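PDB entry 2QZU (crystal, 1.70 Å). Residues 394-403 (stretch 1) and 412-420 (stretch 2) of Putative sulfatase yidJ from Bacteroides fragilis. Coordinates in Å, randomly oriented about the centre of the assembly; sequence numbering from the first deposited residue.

Stretch 1, residues 394-403: KKDLVQPYYF
Stretch 2, residues 412-420: GYRGLRTDR

Two strands, 399-403 and 412-417, run antiparallel at 159°, their axes 4.2 Å apart at the closest, and 651 Å² is buried between the stretches. A type I turn from Lys394 to Leu397, closed by Leu397 N to Lys394 O at 2.9 Å, leads into the first strand, whose residues keep extended phi/psi, for example -131/141 at Tyr401. The register pairs Gln399 with Arg417, Pro400 with Leu416, Tyr401 with Gly415, Tyr402 with Arg414 and Phe403 with Tyr413. Hydrogen bonds fall at alternate pairs: Gln399 N to Arg417 O is 3.2 Å and Arg417 N to Gln399 O 2.7 Å; Tyr401 N to Gly415 O is 2.9 Å and Gly415 N to Tyr401 O 3.0 Å; Phe403 N to Tyr413 O is 3.2 Å and Tyr413 N to Phe403 O 2.9 Å. Pro400, which has no amide hydrogen, sits at a non-hydrogen-bonded position, so its ring costs the ladder nothing.

Phe403, Tyr401 and Tyr413 cover the most surface, all on one face of the sheet. Phe403 (chi1 t, 173°; chi2 65°) and Tyr401 (t, 167°; 68°) share a rotamer, whereas Tyr413 is m (-75°; -80°). Tyr413 CD2 lies 3.8 Å from Phe403 CB, and Tyr413 CB lies 3.6 Å from Tyr401 CE2. Tyr401 faces Gly415, whose missing side chain leaves room: an ideal CB there would sit a tight 3.4 Å from Tyr401 CB. Gly412, at phi/psi 148/-166, is more constrained: a CB would clash with Phe403 O at 2.3 Å and jam against the preceding carbonyl O, which by itself calls for glycine.

On the other face, Arg414 (m, m, t; chi4 -71°) folds back so that Arg414 NH1 donates to the O of its neighbour Tyr413 at 2.9 Å, while Arg414 CD packs 3.5 Å from Tyr402 CD1 (Tyr402 chi1 m).

Before the first strand, Val398 (t) sets CG1 3.9 Å from Leu416 CB. One water bridges the loops, donating to Leu397 O at 3.0 Å and accepting from Asp419 N at 2.8 Å.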

ATOM      1  N   LYS A 394     -28.972  11.152 -31.551  1.00 32.88           N
ATOM      2  CA  LYS A 394     -28.210  12.246 -32.140  1.00 30.95           C
ATOM      3  C   LYS A 394     -26.996  11.570 -32.769  1.00 32.45           C
ATOM      4  O   LYS A 394     -25.878  11.677 -32.268  1.00 28.94           O
ATOM      5  CB  LYS A 394     -27.774  13.241 -31.060  1.00 26.92           C
ATOM      6  CG  LYS A 394     -27.053  14.468 -31.597  1.00 23.50           C
ATOM      7  CD  LYS A 394     -26.709  15.446 -30.484  1.00 24.75           C
ATOM      8  CE  LYS A 394     -25.869  16.597 -31.015  1.00 28.98           C
ATOM      9  NZ  LYS A 394     -25.503  17.571 -29.950  1.00 36.37           N
ATOM     10  N   LYS A 395     -27.242  10.859 -33.866  1.00 32.47           N
ATOM     11  CA  LYS A 395     -26.212  10.113 -34.585  1.00 32.88           C
ATOM     12  C   LYS A 395     -24.961  10.895 -34.972  1.00 30.75           C
ATOM     13  O   LYS A 395     -23.894  10.309 -35.153  1.00 31.66           O
ATOM     14  CB  LYS A 395     -26.822   9.471 -35.830  1.00 32.94           C
ATOM     15  N   ASP A 396     -25.080  12.210 -35.105  1.00 27.11           N
ATOM     16  CA  ASP A 396     -23.930  13.025 -35.485  1.00 28.42           C
ATOM     17  C   ASP A 396     -23.080  13.449 -34.290  1.00 26.15           C
ATOM     18  O   ASP A 396     -22.089  14.161 -34.453  1.00 27.85           O
ATOM     19  CB  ASP A 396     -24.395  14.271 -36.237  1.00 26.92           C
ATOM     20  CG  ASP A 396     -25.290  15.157 -35.395  1.00 32.74           C
ATOM     21  OD1 ASP A 396     -26.349  14.672 -34.941  1.00 30.15           O
ATOM     22  OD2 ASP A 396     -24.934  16.336 -35.189  1.00 32.73           O
ATOM     23  N   LEU A 397     -23.461  13.013 -33.096  1.00 18.34           N
ATOM     24  CA  LEU A 397     -22.715  13.387 -31.901  1.00 11.06           C
ATOM     25  C   LEU A 397     -21.319  12.777 -31.864  1.00 13.85           C
ATOM     26  O   LEU A 397     -21.144  11.561 -31.981  1.00 12.52           O
ATOM     27  CB  LEU A 397     -23.493  12.989 -30.641  1.00 10.42           C
ATOM     28  CG  LEU A 397     -22.894  13.342 -29.276  1.00 11.62           C
ATOM     29  CD1 LEU A 397     -22.604  14.837 -29.176  1.00 12.48           C
ATOM     30  CD2 LEU A 397     -23.876  12.918 -28.196  1.00 11.82           C
ATOM     31  N   VAL A 398     -20.332  13.650 -31.710  1.00 12.42           N
ATOM     32  CA  VAL A 398     -18.934  13.255 -31.628  1.00 10.53           C
ATOM     33  C   VAL A 398     -18.363  13.978 -30.413  1.00  9.14           C
ATOM     34  O   VAL A 398     -18.577  15.184 -30.244  1.00  7.85           O
ATOM     35  CB  VAL A 398     -18.160  13.674 -32.898  1.00 13.21           C
ATOM     36  CG1 VAL A 398     -16.677  13.381 -32.729  1.00  7.72           C
ATOM     37  CG2 VAL A 398     -18.716  12.932 -34.109  1.00 16.07           C
ATOM     38  N   GLN A 399     -17.656  13.242 -29.565  1.00  8.08           N
ATOM     39  CA  GLN A 399     -17.073  13.815 -28.357  1.00  4.70           C
ATOM     40  C   GLN A 399     -15.563  13.954 -28.479  1.00  7.15           C
ATOM     41  O   GLN A 399     -14.902  13.139 -29.125  1.00  7.12           O
ATOM     42  CB  GLN A 399     -17.404  12.939 -27.144  1.00  7.17           C
ATOM     43  CG  GLN A 399     -18.883  12.872 -26.786  1.00 11.75           C
ATOM     44  CD  GLN A 399     -19.389  14.134 -26.109  1.00 17.34           C
ATOM     45  OE1 GLN A 399     -18.641  15.092 -25.911  1.00  8.37           O
ATOM     46  NE2 GLN A 399     -20.667  14.135 -25.743  1.00 11.82           N
ATOM     47  N   PRO A 400     -14.993  14.990 -27.847  1.00  6.14           N
ATOM     48  CA  PRO A 400     -13.548  15.224 -27.892  1.00  4.65           C
ATOM     49  C   PRO A 400     -12.762  14.385 -26.883  1.00  7.74           C
ATOM     50  O   PRO A 400     -13.341  13.750 -25.998  1.00  5.89           O
ATOM     51  CB  PRO A 400     -13.443  16.710 -27.578  1.00  4.20           C
ATOM     52  CG  PRO A 400     -14.547  16.894 -26.572  1.00  3.86           C
ATOM     53  CD  PRO A 400     -15.688  16.118 -27.192  1.00  6.94           C
ATOM     54  N   TYR A 401     -11.442  14.374 -27.047  1.00  7.32           N
ATOM     55  CA  TYR A 401     -10.533  13.686 -26.132  1.00  5.88           C
ATOM     56  C   TYR A 401      -9.438  14.688 -25.792  1.00  4.26           C
ATOM     57  O   TYR A 401      -8.985  15.430 -26.665  1.00  6.74           O
ATOM     58  CB  TYR A 401      -9.883  12.454 -26.762  1.00  7.57           C
ATOM     59  CG  TYR A 401      -8.720  11.953 -25.929  1.00  7.30           C
ATOM     60  CD1 TYR A 401      -8.932  11.385 -24.672  1.00  5.40           C
ATOM     61  CD2 TYR A 401      -7.405  12.127 -26.355  1.00  5.36           C
ATOM     62  CE1 TYR A 401      -7.863  11.011 -23.857  1.00 10.87           C
ATOM     63  CE2 TYR A 401      -6.328  11.759 -25.547  1.00  8.76           C
ATOM     64  CZ  TYR A 401      -6.566  11.203 -24.301  1.00  4.97           C
ATOM     65  OH  TYR A 401      -5.507  10.849 -23.489  1.00  8.63           O
ATOM     66  N   TYR A 402      -8.995  14.699 -24.540  1.00  4.19           N
ATOM     67  CA  TYR A 402      -7.966  15.641 -24.116  1.00  3.35           C
ATOM     68  C   TYR A 402      -6.870  15.107 -23.210  1.00  8.03           C
ATOM     69  O   TYR A 402      -7.081  14.206 -22.402  1.00  7.87           O
ATOM     70  CB  TYR A 402      -8.588  16.800 -23.321  1.00  4.26           C
ATOM     71  CG  TYR A 402      -9.513  17.703 -24.076  1.00  3.11           C
ATOM     72  CD1 TYR A 402      -9.021  18.806 -24.779  1.00  5.83           C
ATOM     73  CD2 TYR A 402     -10.884  17.459 -24.097  1.00  3.40           C
ATOM     74  CE1 TYR A 402      -9.877  19.639 -25.483  1.00  9.28           C
ATOM     75  CE2 TYR A 402     -11.748  18.286 -24.799  1.00  5.81           C
ATOM     76  CZ  TYR A 402     -11.235  19.373 -25.491  1.00 11.29           C
ATOM     77  OH  TYR A 402     -12.078  20.180 -26.213  1.00  6.48           O
ATOM     78  N   PHE A 403      -5.700  15.712 -23.370  1.00  9.15           N
ATOM     79  CA  PHE A 403      -4.555  15.515 -22.503  1.00  5.43           C
ATOM     80  C   PHE A 403      -3.808  16.824 -22.679  1.00  7.28           C
ATOM     81  O   PHE A 403      -3.363  17.148 -23.780  1.00  6.90           O
ATOM     82  CB  PHE A 403      -3.597  14.387 -22.867  1.00  9.70           C
ATOM     83  CG  PHE A 403      -2.377  14.390 -21.987  1.00  8.67           C
ATOM     84  CD1 PHE A 403      -2.501  14.128 -20.623  1.00 11.30           C
ATOM     85  CD2 PHE A 403      -1.142  14.812 -22.476  1.00  7.04           C
ATOM     86  CE1 PHE A 403      -1.421  14.298 -19.756  1.00 14.47           C
ATOM     87  CE2 PHE A 403      -0.057  14.986 -21.618  1.00 14.08           C
ATOM     88  CZ  PHE A 403      -0.197  14.730 -20.253  1.00 14.52           C
ATOM     89  N   GLY A 412       0.700  17.855 -25.868  1.00  6.45           N
ATOM     90  CA  GLY A 412      -0.423  17.058 -25.421  1.00  5.60           C
ATOM     91  C   GLY A 412      -1.181  16.387 -26.550  1.00  7.08           C
ATOM     92  O   GLY A 412      -0.705  16.313 -27.682  1.00  6.00           O
ATOM     93  N   TYR A 413      -2.371  15.895 -26.223  1.00  7.50           N
ATOM     94  CA  TYR A 413      -3.233  15.216 -27.180  1.00  6.13           C
ATOM     95  C   TYR A 413      -4.557  15.932 -27.357  1.00  2.70           C
ATOM     96  O   TYR A 413      -5.068  16.554 -26.428  1.00  6.87           O
ATOM     97  CB  TYR A 413      -3.603  13.815 -26.684  1.00  5.51           C
ATOM     98  CG  TYR A 413      -2.546  12.748 -26.754  1.00 12.59           C
ATOM     99  CD1 TYR A 413      -2.275  12.083 -27.952  1.00 11.12           C
ATOM    100  CD2 TYR A 413      -1.863  12.350 -25.607  1.00  9.98           C
ATOM    101  CE1 TYR A 413      -1.352  11.037 -27.998  1.00  9.75           C
ATOM    102  CE2 TYR A 413      -0.938  11.313 -25.644  1.00 17.47           C
ATOM    103  CZ  TYR A 413      -0.688  10.660 -26.841  1.00 15.81           C
ATOM    104  OH  TYR A 413       0.229   9.632 -26.875  1.00 14.64           O
ATOM    105  N   ARG A 414      -5.117  15.813 -28.554  1.00  5.58           N
ATOM    106  CA  ARG A 414      -6.455  16.320 -28.840  1.00  5.33           C
ATOM    107  C   ARG A 414      -7.028  15.247 -29.754  1.00  9.49           C
ATOM    108  O   ARG A 414      -6.327  14.720 -30.620  1.00  8.85           O
ATOM    109  CB  ARG A 414      -6.440  17.676 -29.549  1.00  2.17           C
ATOM    110  CG  ARG A 414      -5.958  18.816 -28.674  1.00  2.50           C
ATOM    111  CD  ARG A 414      -6.866  19.077 -27.468  1.00  5.27           C
ATOM    112  NE  ARG A 414      -6.457  20.306 -26.794  1.00  5.84           N
ATOM    113  CZ  ARG A 414      -5.344  20.438 -26.078  1.00  8.60           C
ATOM    114  NH1 ARG A 414      -4.523  19.407 -25.921  1.00  6.33           N
ATOM    115  NH2 ARG A 414      -5.026  21.616 -25.556  1.00  6.32           N
ATOM    116  N   GLY A 415      -8.288  14.894 -29.547  1.00  6.13           N
ATOM    117  CA  GLY A 415      -8.868  13.866 -30.387  1.00  4.96           C
ATOM    118  C   GLY A 415     -10.372  13.924 -30.471  1.00  5.39           C
ATOM    119  O   GLY A 415     -11.010  14.822 -29.923  1.00  5.88           O
ATOM    120  N   LEU A 416     -10.933  12.948 -31.172  1.00  6.74           N
ATOM    121  CA  LEU A 416     -12.369  12.841 -31.352  1.00  7.57           C
ATOM    122  C   LEU A 416     -12.783  11.378 -31.250  1.00  9.71           C
ATOM    123  O   LEU A 416     -12.028  10.485 -31.632  1.00  9.42           O
ATOM    124  CB  LEU A 416     -12.770  13.376 -32.729  1.00  8.27           C
ATOM    125  CG  LEU A 416     -12.519  14.845 -33.068  1.00 16.69           C
ATOM    126  CD1 LEU A 416     -12.792  15.066 -34.554  1.00 19.44           C
ATOM    127  CD2 LEU A 416     -13.405  15.738 -32.215  1.00 16.43           C
ATOM    128  N   ARG A 417     -13.976  11.139 -30.721  1.00  9.37           N
ATOM    129  CA  ARG A 417     -14.504   9.786 -30.605  1.00 11.00           C
ATOM    130  C   ARG A 417     -15.860   9.771 -31.292  1.00  8.10           C
ATOM    131  O   ARG A 417     -16.793  10.440 -30.845  1.00 10.37           O
ATOM    132  CB  ARG A 417     -14.668   9.375 -29.130  1.00  7.95           C
ATOM    133  CG  ARG A 417     -15.190   7.934 -28.932  1.00  8.69           C
ATOM    134  CD  ARG A 417     -15.324   7.585 -27.447  1.00 11.34           C
ATOM    135  NE  ARG A 417     -15.767   6.207 -27.214  1.00  9.17           N
ATOM    136  CZ  ARG A 417     -16.998   5.757 -27.446  1.00 15.47           C
ATOM    137  NH1 ARG A 417     -17.929   6.568 -27.922  1.00 13.09           N
ATOM    138  NH2 ARG A 417     -17.300   4.489 -27.190  1.00 11.29           N
ATOM    139  N   THR A 418     -15.965   9.047 -32.403  1.00  8.23           N
ATOM    140  CA  THR A 418     -17.240   8.947 -33.102  1.00  8.51           C
ATOM    141  C   THR A 418     -17.825   7.601 -32.688  1.00 10.57           C
ATOM    142  O   THR A 418     -17.175   6.840 -31.967  1.00  9.07           O
ATOM    143  CB  THR A 418     -17.076   8.963 -34.637  1.00 10.10           C
ATOM    144  OG1 THR A 418     -16.655   7.670 -35.087  1.00 10.84           O
ATOM    145  CG2 THR A 418     -16.049  10.006 -35.055  1.00  8.15           C
ATOM    146  N   ASP A 419     -19.037   7.300 -33.143  1.00 13.93           N
ATOM    147  CA  ASP A 419     -19.660   6.033 -32.787  1.00 14.34           C
ATOM    148  C   ASP A 419     -18.890   4.829 -33.318  1.00 12.26           C
ATOM    149  O   ASP A 419     -19.201   3.693 -32.966  1.00 15.08           O
ATOM    150  CB  ASP A 419     -21.112   5.976 -33.281  1.00 12.99           C
ATOM    151  CG  ASP A 419     -21.242   6.291 -34.758  1.00 24.79           C
ATOM    152  OD1 ASP A 419     -20.323   5.952 -35.533  1.00 26.51           O
ATOM    153  OD2 ASP A 419     -22.278   6.871 -35.144  1.00 27.41           O
ATOM    154  N   ARG A 420     -17.883   5.072 -34.152  1.00 11.73           N
ATOM    155  CA  ARG A 420     -17.092   3.980 -34.714  1.00 12.05           C
ATOM    156  C   ARG A 420     -15.583   4.140 -34.556  1.00 11.29           C
ATOM    157  O   ARG A 420     -14.875   3.161 -34.298  1.00 11.12           O
ATOM    158  CB  ARG A 420     -17.406   3.810 -36.204  1.00 14.47           C
ATOM    159  CG  ARG A 420     -16.551   2.745 -36.883  1.00 14.55           C
ATOM    160  CD  ARG A 420     -16.854   2.621 -38.367  1.00 17.15           C
ATOM    161  NE  ARG A 420     -16.056   1.564 -38.984  1.00 22.87           N
ATOM    162  CZ  ARG A 420     -16.058   1.280 -40.282  1.00 32.10           C
ATOM    163  NH1 ARG A 420     -16.818   1.975 -41.119  1.00 28.33           N
ATOM    164  NH2 ARG A 420     -15.297   0.299 -40.746  1.00 30.78           N
TER
HETATM  165  O   HOH W   1     -20.545   9.486 -34.084  1.00 11.83           O
HETATM  166  O   HOH W   2     -10.177  17.522 -28.558  1.00  7.84           O